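Local coordinates for protein putative methyltransferase (Emericella variicolor, PDB 7DMB) that probably transfers methyl groups from S-adenosylmethionine as a trans-acting methyltransferase of calbistrin biosynthesis, and binds the spent cofactor S-adenosyl-L-homocysteine, at residues Q47-T52 / S184-L189. Residues are numbered along the deposited sequence; the frame is centred on the assembly and turned at random.
Sequences QLLHPT and SEVRPL
His50 and Glu185 form the hydrogen-bonded pair of a two-strand antiparallel ladder, with Glu185 N to His50 O at 2.7 Å and His50 N to Glu185 O at 3.2 Å. On their shared face the two side chains run side by side, Glu185 CB against one face of the imidazole, offset toward its rim, 3.6 Å from the His50 ring centroid in a CH-pi contact. A chi1 of 62° puts His50 CG between the backbone N and the carbonyl carbon. Glu185 CG runs anti to N (chi1 -171°), then the chain bends at chi2, bringing the carboxylate back to Arg187. There Arg187 NE and NH2 grip one oxygen each, side-on, while Glu185 OE2 also accepts, on its anti lone pair, from Arg187 N at 3.3 Å, a capping bond at the start of helix 187-196. Thr52 CG2 presses on the backbone at Ser184 C (3.3 Å), its OG1 bonded to Ser182 O. Beyond the ladder, Leu49 CD2 meets Leu189 CD2 at 3.6 Å and also packs on Val186, all three touching Phe309 of strand 306-313. A small antiparallel ladder with a glutamate-capped helix thus joins the N-terminal region to the Rossmann-like methyltransferase fold.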
# COMPACT_ATOMS: atom_id res chain seq x y z
N GLN A 47 5.38 -11.68 17.01
CA GLN A 47 6.17 -10.72 17.76
C GLN A 47 6.84 -9.68 16.87
O GLN A 47 7.38 -8.70 17.39
CB GLN A 47 7.25 -11.44 18.59
CG GLN A 47 6.86 -11.64 20.05
CD GLN A 47 5.83 -12.74 20.21
OE1 GLN A 47 4.73 -12.51 20.72
NE2 GLN A 47 6.19 -13.94 19.75
N LEU A 48 6.81 -9.86 15.55
CA LEU A 48 7.61 -9.05 14.64
C LEU A 48 6.78 -8.25 13.64
O LEU A 48 7.15 -7.12 13.32
CB LEU A 48 8.60 -9.94 13.89
CG LEU A 48 9.52 -10.73 14.81
CD1 LEU A 48 10.31 -11.76 14.02
CD2 LEU A 48 10.46 -9.78 15.56
N LEU A 49 5.70 -8.83 13.12
CA LEU A 49 4.77 -8.16 12.20
C LEU A 49 3.36 -8.45 12.72
O LEU A 49 2.92 -9.60 12.68
CB LEU A 49 4.93 -8.67 10.75
CG LEU A 49 6.30 -8.67 10.05
CD1 LEU A 49 6.30 -9.52 8.76
CD2 LEU A 49 6.77 -7.24 9.74
N HIS A 50 2.67 -7.44 13.24
CA HIS A 50 1.34 -7.66 13.78
C HIS A 50 0.53 -6.38 13.63
O HIS A 50 1.07 -5.31 13.33
CB HIS A 50 1.40 -8.10 15.25
CG HIS A 50 2.02 -7.10 16.16
ND1 HIS A 50 1.33 -6.01 16.65
CD2 HIS A 50 3.27 -7.01 16.67
CE1 HIS A 50 2.13 -5.30 17.43
NE2 HIS A 50 3.32 -5.89 17.45
N PRO A 51 -0.79 -6.46 13.83
CA PRO A 51 -1.60 -5.23 13.83
C PRO A 51 -1.23 -4.34 15.01
O PRO A 51 -0.84 -4.81 16.08
CB PRO A 51 -3.04 -5.74 13.95
CG PRO A 51 -2.99 -7.18 13.49
CD PRO A 51 -1.64 -7.66 13.94
N THR A 52 -1.35 -3.02 14.80
CA THR A 52 -1.13 -2.09 15.89
C THR A 52 -2.36 -1.94 16.78
O THR A 52 -2.22 -1.56 17.95
CB THR A 52 -0.70 -0.72 15.36
OG1 THR A 52 -1.78 -0.09 14.67
CG2 THR A 52 0.47 -0.87 14.41
N SER A 184 -0.08 -1.47 10.76
CA SER A 184 0.89 -2.55 10.86
C SER A 184 2.02 -2.15 11.80
O SER A 184 2.56 -1.04 11.70
CB SER A 184 1.50 -2.90 9.49
OG SER A 184 0.51 -3.24 8.53
N GLU A 185 2.37 -3.05 12.70
CA GLU A 185 3.56 -2.90 13.53
C GLU A 185 4.69 -3.70 12.90
O GLU A 185 4.69 -4.94 12.95
CB GLU A 185 3.29 -3.36 14.96
CG GLU A 185 4.41 -3.02 15.94
CD GLU A 185 4.81 -1.56 15.86
OE1 GLU A 185 4.10 -0.73 16.44
OE2 GLU A 185 5.84 -1.25 15.21
N VAL A 186 5.64 -3.01 12.26
CA VAL A 186 6.76 -3.67 11.58
C VAL A 186 8.11 -3.35 12.20
O VAL A 186 9.12 -3.89 11.76
CB VAL A 186 6.80 -3.36 10.06
CG1 VAL A 186 5.44 -3.51 9.41
CG2 VAL A 186 7.36 -1.97 9.79
N ARG A 187 8.16 -2.49 13.22
CA ARG A 187 9.42 -2.06 13.82
C ARG A 187 10.17 -3.17 14.56
O ARG A 187 11.41 -3.18 14.56
CB ARG A 187 9.18 -0.87 14.76
CG ARG A 187 8.62 0.36 14.05
CD ARG A 187 8.23 1.47 15.01
NE ARG A 187 7.04 1.12 15.78
CZ ARG A 187 6.60 1.81 16.83
NH1 ARG A 187 7.26 2.89 17.23
NH2 ARG A 187 5.51 1.41 17.48
N PRO A 188 9.49 -4.11 15.24
CA PRO A 188 10.24 -5.24 15.82
C PRO A 188 10.96 -6.08 14.78
O PRO A 188 12.08 -6.53 15.05
CB PRO A 188 9.16 -6.05 16.56
CG PRO A 188 8.09 -5.05 16.85
CD PRO A 188 8.09 -4.10 15.70
N LEU A 189 10.37 -6.30 13.60
CA LEU A 189 11.09 -7.02 12.55
C LEU A 189 12.32 -6.24 12.10
O LEU A 189 13.41 -6.80 11.95
CB LEU A 189 10.20 -7.30 11.35
CG LEU A 189 10.99 -7.93 10.19
CD1 LEU A 189 11.53 -9.28 10.64
CD2 LEU A 189 10.19 -8.07 8.89